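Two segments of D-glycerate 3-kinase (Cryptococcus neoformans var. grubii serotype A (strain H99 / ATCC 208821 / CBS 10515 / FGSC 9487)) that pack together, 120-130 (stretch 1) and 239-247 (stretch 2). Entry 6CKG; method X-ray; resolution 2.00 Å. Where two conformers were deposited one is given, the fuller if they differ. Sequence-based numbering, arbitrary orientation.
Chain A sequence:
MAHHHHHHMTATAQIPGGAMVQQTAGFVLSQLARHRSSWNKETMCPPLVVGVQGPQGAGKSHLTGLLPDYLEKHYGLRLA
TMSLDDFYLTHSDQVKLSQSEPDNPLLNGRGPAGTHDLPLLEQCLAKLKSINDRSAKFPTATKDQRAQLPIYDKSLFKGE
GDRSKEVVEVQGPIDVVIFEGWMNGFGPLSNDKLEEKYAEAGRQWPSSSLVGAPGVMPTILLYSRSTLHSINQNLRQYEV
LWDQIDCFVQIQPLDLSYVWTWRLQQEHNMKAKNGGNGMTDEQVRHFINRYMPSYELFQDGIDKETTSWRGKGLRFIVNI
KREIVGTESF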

# COMPACT_ATOMS: atom_id res chain seq x y z
N LEU A 120 -10.20 -5.31 -10.57
CA LEU A 120 -11.09 -4.80 -9.53
C LEU A 120 -10.56 -3.50 -8.94
O LEU A 120 -11.33 -2.57 -8.70
CB LEU A 120 -11.28 -5.86 -8.44
CG LEU A 120 -12.31 -5.54 -7.35
CD1 LEU A 120 -13.69 -5.30 -7.95
CD2 LEU A 120 -12.38 -6.64 -6.29
N LEU A 121 -9.26 -3.44 -8.67
CA LEU A 121 -8.63 -2.20 -8.23
C LEU A 121 -8.91 -1.06 -9.20
O LEU A 121 -9.31 0.03 -8.80
CB LEU A 121 -7.13 -2.41 -8.08
CG LEU A 121 -6.70 -3.01 -6.75
CD1 LEU A 121 -5.31 -3.65 -6.86
CD2 LEU A 121 -6.73 -1.90 -5.70
N GLU A 122 -8.68 -1.30 -10.50
CA GLU A 122 -8.90 -0.26 -11.49
C GLU A 122 -10.38 0.11 -11.57
O GLU A 122 -10.71 1.29 -11.64
CB GLU A 122 -8.37 -0.70 -12.85
CG GLU A 122 -6.87 -0.86 -12.88
CD GLU A 122 -6.35 -1.16 -14.27
OE1 GLU A 122 -6.97 -0.70 -15.25
OE2 GLU A 122 -5.32 -1.87 -14.36
N GLN A 123 -11.27 -0.89 -11.57
CA GLN A 123 -12.70 -0.61 -11.61
C GLN A 123 -13.12 0.24 -10.41
O GLN A 123 -13.87 1.21 -10.56
CB GLN A 123 -13.51 -1.92 -11.67
CG GLN A 123 -15.03 -1.71 -11.69
CD GLN A 123 -15.85 -3.02 -11.65
OE1 GLN A 123 -15.48 -3.97 -10.97
NE2 GLN A 123 -16.95 -3.05 -12.39
N CYS A 124 -12.65 -0.11 -9.21
CA CYS A 124 -13.11 0.61 -8.02
C CYS A 124 -12.55 2.02 -7.98
O CYS A 124 -13.26 2.97 -7.64
CB CYS A 124 -12.72 -0.16 -6.76
SG CYS A 124 -13.81 -1.63 -6.54
N LEU A 125 -11.28 2.19 -8.35
CA LEU A 125 -10.72 3.54 -8.32
C LEU A 125 -11.36 4.42 -9.37
O LEU A 125 -11.65 5.59 -9.11
CB LEU A 125 -9.20 3.47 -8.49
CG LEU A 125 -8.42 4.73 -8.10
CD1 LEU A 125 -9.07 5.46 -6.92
CD2 LEU A 125 -7.00 4.34 -7.76
N ALA A 126 -11.64 3.88 -10.56
CA ALA A 126 -12.34 4.68 -11.57
C ALA A 126 -13.75 5.02 -11.11
O ALA A 126 -14.24 6.14 -11.33
CB ALA A 126 -12.36 3.95 -12.91
N LYS A 127 -14.42 4.08 -10.44
CA LYS A 127 -15.75 4.35 -9.91
C LYS A 127 -15.71 5.48 -8.89
O LYS A 127 -16.53 6.40 -8.93
CB LYS A 127 -16.34 3.08 -9.29
CG LYS A 127 -17.85 3.15 -9.01
CD LYS A 127 -18.67 3.21 -10.29
CE LYS A 127 -20.16 3.09 -10.03
NZ LYS A 127 -20.54 1.70 -9.63
N LEU A 128 -14.77 5.41 -7.94
CA LEU A 128 -14.67 6.49 -6.95
C LEU A 128 -14.36 7.82 -7.61
O LEU A 128 -14.89 8.86 -7.22
CB LEU A 128 -13.62 6.15 -5.89
CG LEU A 128 -13.97 4.99 -4.95
CD1 LEU A 128 -12.76 4.52 -4.13
CD2 LEU A 128 -15.13 5.36 -4.04
N LYS A 129 -13.51 7.80 -8.65
CA LYS A 129 -13.09 9.05 -9.27
C LYS A 129 -14.20 9.72 -10.07
O LYS A 129 -14.13 10.93 -10.30
CB LYS A 129 -11.85 8.81 -10.13
CG LYS A 129 -10.58 8.58 -9.30
CD LYS A 129 -9.38 8.18 -10.15
CE LYS A 129 -8.78 9.35 -10.89
NZ LYS A 129 -7.67 9.99 -10.13
N SER A 130 -15.22 8.98 -10.50
CA SER A 130 -16.38 9.54 -11.17
C SER A 130 -17.56 9.74 -10.23
O SER A 130 -18.66 10.09 -10.68
CB SER A 130 -16.80 8.64 -12.34
OG SER A 130 -17.35 7.42 -11.87
N GLU A 239 1.17 0.11 -12.92
CA GLU A 239 1.48 1.50 -13.23
C GLU A 239 0.23 2.28 -13.65
O GLU A 239 0.12 3.47 -13.34
CB GLU A 239 2.59 1.56 -14.29
CG GLU A 239 3.98 1.37 -13.64
CD GLU A 239 5.12 1.24 -14.64
OE1 GLU A 239 5.07 0.35 -15.53
OE2 GLU A 239 6.10 2.01 -14.53
N VAL A 240 -0.72 1.64 -14.34
CA VAL A 240 -1.99 2.31 -14.65
C VAL A 240 -2.71 2.72 -13.37
O VAL A 240 -3.30 3.81 -13.28
CB VAL A 240 -2.86 1.40 -15.53
CG1 VAL A 240 -4.29 1.92 -15.62
CG2 VAL A 240 -2.25 1.28 -16.93
N LEU A 241 -2.67 1.86 -12.36
CA LEU A 241 -3.28 2.14 -11.06
C LEU A 241 -2.56 3.28 -10.35
O LEU A 241 -3.20 4.19 -9.81
CB LEU A 241 -3.24 0.88 -10.20
CG LEU A 241 -4.41 0.32 -9.41
CD1 LEU A 241 -3.88 -0.27 -8.10
CD2 LEU A 241 -5.52 1.34 -9.18
N TRP A 242 -1.23 3.21 -10.30
CA TRP A 242 -0.47 4.28 -9.65
C TRP A 242 -0.76 5.64 -10.27
O TRP A 242 -0.80 6.66 -9.57
CB TRP A 242 1.03 4.01 -9.73
CG TRP A 242 1.57 2.77 -9.05
CD1 TRP A 242 2.81 2.20 -9.28
CD2 TRP A 242 0.95 1.95 -8.03
NE1 TRP A 242 2.99 1.10 -8.48
CE2 TRP A 242 1.88 0.91 -7.72
CE3 TRP A 242 -0.27 1.98 -7.35
CZ2 TRP A 242 1.61 -0.06 -6.76
CZ3 TRP A 242 -0.54 1.00 -6.41
CH2 TRP A 242 0.40 -0.02 -6.13
N ASP A 243 -0.95 5.66 -11.59
CA ASP A 243 -1.14 6.93 -12.30
C ASP A 243 -2.47 7.61 -11.96
O ASP A 243 -2.67 8.75 -12.37
CB ASP A 243 -1.05 6.71 -13.81
CG ASP A 243 0.40 6.51 -14.30
OD1 ASP A 243 1.35 6.81 -13.54
OD2 ASP A 243 0.58 6.06 -15.45
N GLN A 244 -3.38 6.92 -11.27
CA GLN A 244 -4.63 7.51 -10.82
C GLN A 244 -4.47 8.29 -9.52
O GLN A 244 -5.40 9.00 -9.12
CB GLN A 244 -5.66 6.40 -10.64
CG GLN A 244 -6.05 5.72 -11.95
CD GLN A 244 -7.20 6.44 -12.62
OE1 GLN A 244 -7.05 7.58 -13.07
NE2 GLN A 244 -8.37 5.80 -12.66
N ILE A 245 -3.30 8.22 -8.89
CA ILE A 245 -3.04 8.88 -7.62
C ILE A 245 -2.59 10.32 -7.86
O ILE A 245 -1.70 10.59 -8.68
CB ILE A 245 -1.98 8.10 -6.83
CG1 ILE A 245 -2.50 6.69 -6.53
CG2 ILE A 245 -1.56 8.86 -5.58
CD1 ILE A 245 -1.49 5.77 -5.81
N ASP A 246 -3.19 11.26 -7.12
CA ASP A 246 -2.91 12.69 -7.27
C ASP A 246 -1.79 13.18 -6.37
O ASP A 246 -0.98 14.02 -6.78
CB ASP A 246 -4.17 13.51 -6.98
CG ASP A 246 -5.32 13.17 -7.89
OD1 ASP A 246 -5.10 13.07 -9.11
OD2 ASP A 246 -6.46 12.99 -7.40
N CYS A 247 -1.74 12.71 -5.13
CA CYS A 247 -0.71 13.15 -4.19
C CYS A 247 -0.40 11.98 -3.27
O CYS A 247 -1.07 10.95 -3.30
CB CYS A 247 -1.16 14.41 -3.42
SG CYS A 247 -2.62 14.13 -2.37
O HOH W 1 -8.75 3.11 -12.32
O HOH W 2 -2.75 -1.05 -13.03
O HOH W 3 -8.68 12.67 -8.89

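The contact pairs one face of a helix, residues 120-129, with a short helical segment that gives way to a type I turn from W242 to I245. L121, L125 and K129 recur at intervals of four, close to one helical turn, so all three direct their CA-to-CB bonds toward the second stretch. Between them they meet L241 at one end and the turn at the other.

L241 is the apolar center. Its CA-to-CB bond points sideways, yet the side chain extends until its end packs against both L121 and L125: CD1 of L241 is 3.9 Å from CD1 of L121, and CD2 of L241 is 3.6 Å from CD2 of L125. Its chi1 of -133° and chi2 of -143° both fall between wells, so this packing is made with a conformation away from the usual staggered ones. L121 is m,t, whereas L125 has chi1 t and chi2 off-well at 34°. In that pose CD2 of L125 also reaches CB of Q244, at 3.8 Å. Leucine suits these buried places because its branched end fills space without bringing a polar group that would need a partner.

K129 combines an aliphatic chain with a charged end. Its chi1 and chi2, m and t, carry the chain outward; chi3 is p and chi4 is off-well at 93°, and the resulting bend brings NZ to the turn. There NZ donates a hydrogen bond to O of Q244, 2.7 Å away, the one direct hydrogen bond between the stretches. NZ also lies 4.1 Å from OD1 of D246, opposite charges near each other but beyond a salt bridge. A water bridges the two side chains through the other carboxylate oxygen, accepting from NZ of K129 at 3.1 Å and donating to OD2 of D246 at 2.7 Å.

Q244 answers with both its backbone and its side chain. With chi1 and chi2 both m, the side chain folds over the helix, its CB against L125 and its NE2 4.4 Å from CB of A126. Glutamine suits the place by joining aliphatic carbons to a neutral amide that can donate: a water accepts from NE2 of Q244 at 2.7 Å and donates to O of E122 at 2.8 Å.

E122 is partly exposed, where a charged carboxylate is readily tolerated. Its m,t chain starts sideways but extends toward the second stretch, bringing OE1 to 3.8 Å from CG1 of V240. Its other oxygen, OE2, accepts from a water at 3.0 Å, and that water accepts from N of L241 at 3.0 Å. The contact thus joins a leucine cluster to a lysine anchor, with waters linking polar groups around them.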